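Conserved hypothetical protein (Streptococcus pneumoniae, PDB 4QDY) is of unknown function but carries two YbbR-like domains, as in CdaR-type proteins that probably regulate a diadenylate cyclase. Local coordinates at residues 77-82 with 86-91. Numbering follows the deposited sequence.
Sequences LSIEDL and LTAVAT
I79 and L82 both reach the methyl of A88 near the connecting loop of a beta hairpin, where segments 77-82 and 86-91, on strands 71-80 and 87-113, run roughly antiparallel, their end-to-end directions 160° apart, but share no hydrogen bonds. From CB, which points toward the other strand, I79 divides into two branches. CG2, anti to the backbone N, lies 3.9 Å from A88 CB, and CG1 passes beside the same methyl. Beyond CG1, CD1 carries the contact along the strand: it sits 3.8 Å from A88 O, a van der Waals contact, and its next neighbour is A90 N at 4.2 Å. A beta-branched residue suits this place because it covers A88 and still extends toward A90. L82, with CG anti to its backbone N (chi1 179°), sends both methyls toward A88; CD2 lies 3.7 Å from A88 CB and also borders L86. At the other end L77 CD1 meets A90 CB at 4.2 Å. Alanine's short side chain suits positions shared by several larger neighbours: A88 also touches V38 and L40 of strand 35-42. I79 CA and A88 CA are 7.1 Å apart, and the backbones bond to different partners, S78 to T62 and V89 to V39, while L77 pairs with Q93 of the hairpin's second strand. Aliphatic packing, which is not directional, therefore joins the separated segments here in place of backbone hydrogen bonds.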
loop_
_atom_site.group_PDB
_atom_site.type_symbol
_atom_site.label_atom_id
_atom_site.label_comp_id
_atom_site.label_asym_id
_atom_site.label_seq_id
_atom_site.Cartn_x
_atom_site.Cartn_y
_atom_site.Cartn_z
ATOM N N LEU A 77 6.383 -5.423 -13.091
ATOM C CA LEU A 77 5.487 -4.325 -13.448
ATOM C C LEU A 77 5.553 -4.051 -14.952
ATOM O O LEU A 77 6.628 -4.166 -15.548
ATOM C CB LEU A 77 5.822 -3.045 -12.657
ATOM C CG LEU A 77 5.774 -3.096 -11.123
ATOM C CD1 LEU A 77 6.110 -1.743 -10.537
ATOM C CD2 LEU A 77 4.410 -3.525 -10.610
ATOM N N SER A 78 4.413 -3.688 -15.564
ATOM C CA SER A 78 4.346 -3.386 -16.996
ATOM C C SER A 78 3.953 -1.937 -17.248
ATOM O O SER A 78 3.084 -1.409 -16.554
ATOM C CB SER A 78 3.350 -4.307 -17.697
ATOM O OG SER A 78 3.739 -5.666 -17.586
ATOM N N ILE A 79 4.586 -1.301 -18.245
ATOM C CA ILE A 79 4.264 0.071 -18.641
ATOM C C ILE A 79 3.365 -0.036 -19.874
ATOM O O ILE A 79 3.810 -0.509 -20.925
ATOM C CB ILE A 79 5.505 1.004 -18.866
ATOM C CG1 ILE A 79 6.419 1.131 -17.618
ATOM C CG2 ILE A 79 5.077 2.394 -19.342
ATOM C CD1 ILE A 79 7.432 0.010 -17.388
ATOM N N GLU A 80 2.096 0.362 -19.731
ATOM C CA GLU A 80 1.114 0.306 -20.814
ATOM C C GLU A 80 0.746 1.709 -21.293
ATOM O O GLU A 80 0.797 2.656 -20.509
ATOM C CB GLU A 80 -0.154 -0.446 -20.374
ATOM C CG GLU A 80 0.073 -1.908 -20.020
ATOM C CD GLU A 80 -1.151 -2.713 -19.621
ATOM O OE1 GLU A 80 -2.291 -2.234 -19.832
ATOM O OE2 GLU A 80 -0.968 -3.851 -19.134
ATOM N N ASP A 81 0.381 1.827 -22.590
ATOM C CA ASP A 81 -0.057 3.038 -23.299
ATOM C C ASP A 81 1.014 4.165 -23.256
ATOM O O ASP A 81 0.658 5.350 -23.280
ATOM C CB ASP A 81 -1.388 3.566 -22.722
ATOM C CG ASP A 81 -2.560 2.603 -22.817
ATOM O OD1 ASP A 81 -2.655 1.874 -23.834
ATOM O OD2 ASP A 81 -3.429 2.640 -21.920
ATOM N N LEU A 82 2.313 3.800 -23.251
ATOM C CA LEU A 82 3.401 4.782 -23.285
ATOM C C LEU A 82 3.532 5.350 -24.707
ATOM O O LEU A 82 3.646 4.562 -25.654
ATOM C CB LEU A 82 4.743 4.176 -22.812
ATOM C CG LEU A 82 5.970 5.119 -22.819
ATOM C CD1 LEU A 82 5.957 6.073 -21.626
ATOM C CD2 LEU A 82 7.252 4.328 -22.790
ATOM N N LEU A 86 9.466 7.391 -26.548
ATOM C CA LEU A 86 9.821 7.418 -25.131
ATOM C C LEU A 86 10.179 6.025 -24.603
ATOM O O LEU A 86 9.656 5.013 -25.077
ATOM C CB LEU A 86 8.685 8.001 -24.269
ATOM C CG LEU A 86 8.299 9.473 -24.459
ATOM C CD1 LEU A 86 7.200 9.855 -23.497
ATOM C CD2 LEU A 86 9.481 10.409 -24.219
ATOM N N THR A 87 11.072 6.005 -23.599
ATOM C CA THR A 87 11.554 4.835 -22.863
ATOM C C THR A 87 11.136 5.012 -21.401
ATOM O O THR A 87 11.369 6.082 -20.835
ATOM C CB THR A 87 13.079 4.688 -23.057
ATOM O OG1 THR A 87 13.350 4.501 -24.445
ATOM C CG2 THR A 87 13.677 3.529 -22.262
ATOM N N ALA A 88 10.502 3.986 -20.799
ATOM C CA ALA A 88 10.045 4.050 -19.408
ATOM C C ALA A 88 10.526 2.853 -18.605
ATOM O O ALA A 88 10.377 1.708 -19.043
ATOM C CB ALA A 88 8.529 4.120 -19.353
ATOM N N VAL A 89 11.113 3.122 -17.427
ATOM C CA VAL A 89 11.590 2.085 -16.512
ATOM C C VAL A 89 11.048 2.422 -15.123
ATOM O O VAL A 89 11.357 3.489 -14.584
ATOM C CB VAL A 89 13.137 1.884 -16.509
ATOM C CG1 VAL A 89 13.532 0.732 -15.589
ATOM C CG2 VAL A 89 13.681 1.633 -17.914
ATOM N N ALA A 90 10.218 1.521 -14.565
ATOM C CA ALA A 90 9.620 1.674 -13.240
ATOM C C ALA A 90 10.660 1.434 -12.148
ATOM O O ALA A 90 11.543 0.590 -12.313
ATOM C CB ALA A 90 8.455 0.713 -13.078
ATOM N N THR A 91 10.548 2.182 -11.037
ATOM C CA THR A 91 11.435 2.112 -9.876
ATOM C C THR A 91 10.570 1.800 -8.629
ATOM O O THR A 91 9.908 2.709 -8.114
ATOM C CB THR A 91 12.239 3.425 -9.751
ATOM O OG1 THR A 91 12.942 3.667 -10.972
ATOM C CG2 THR A 91 13.225 3.413 -8.585
#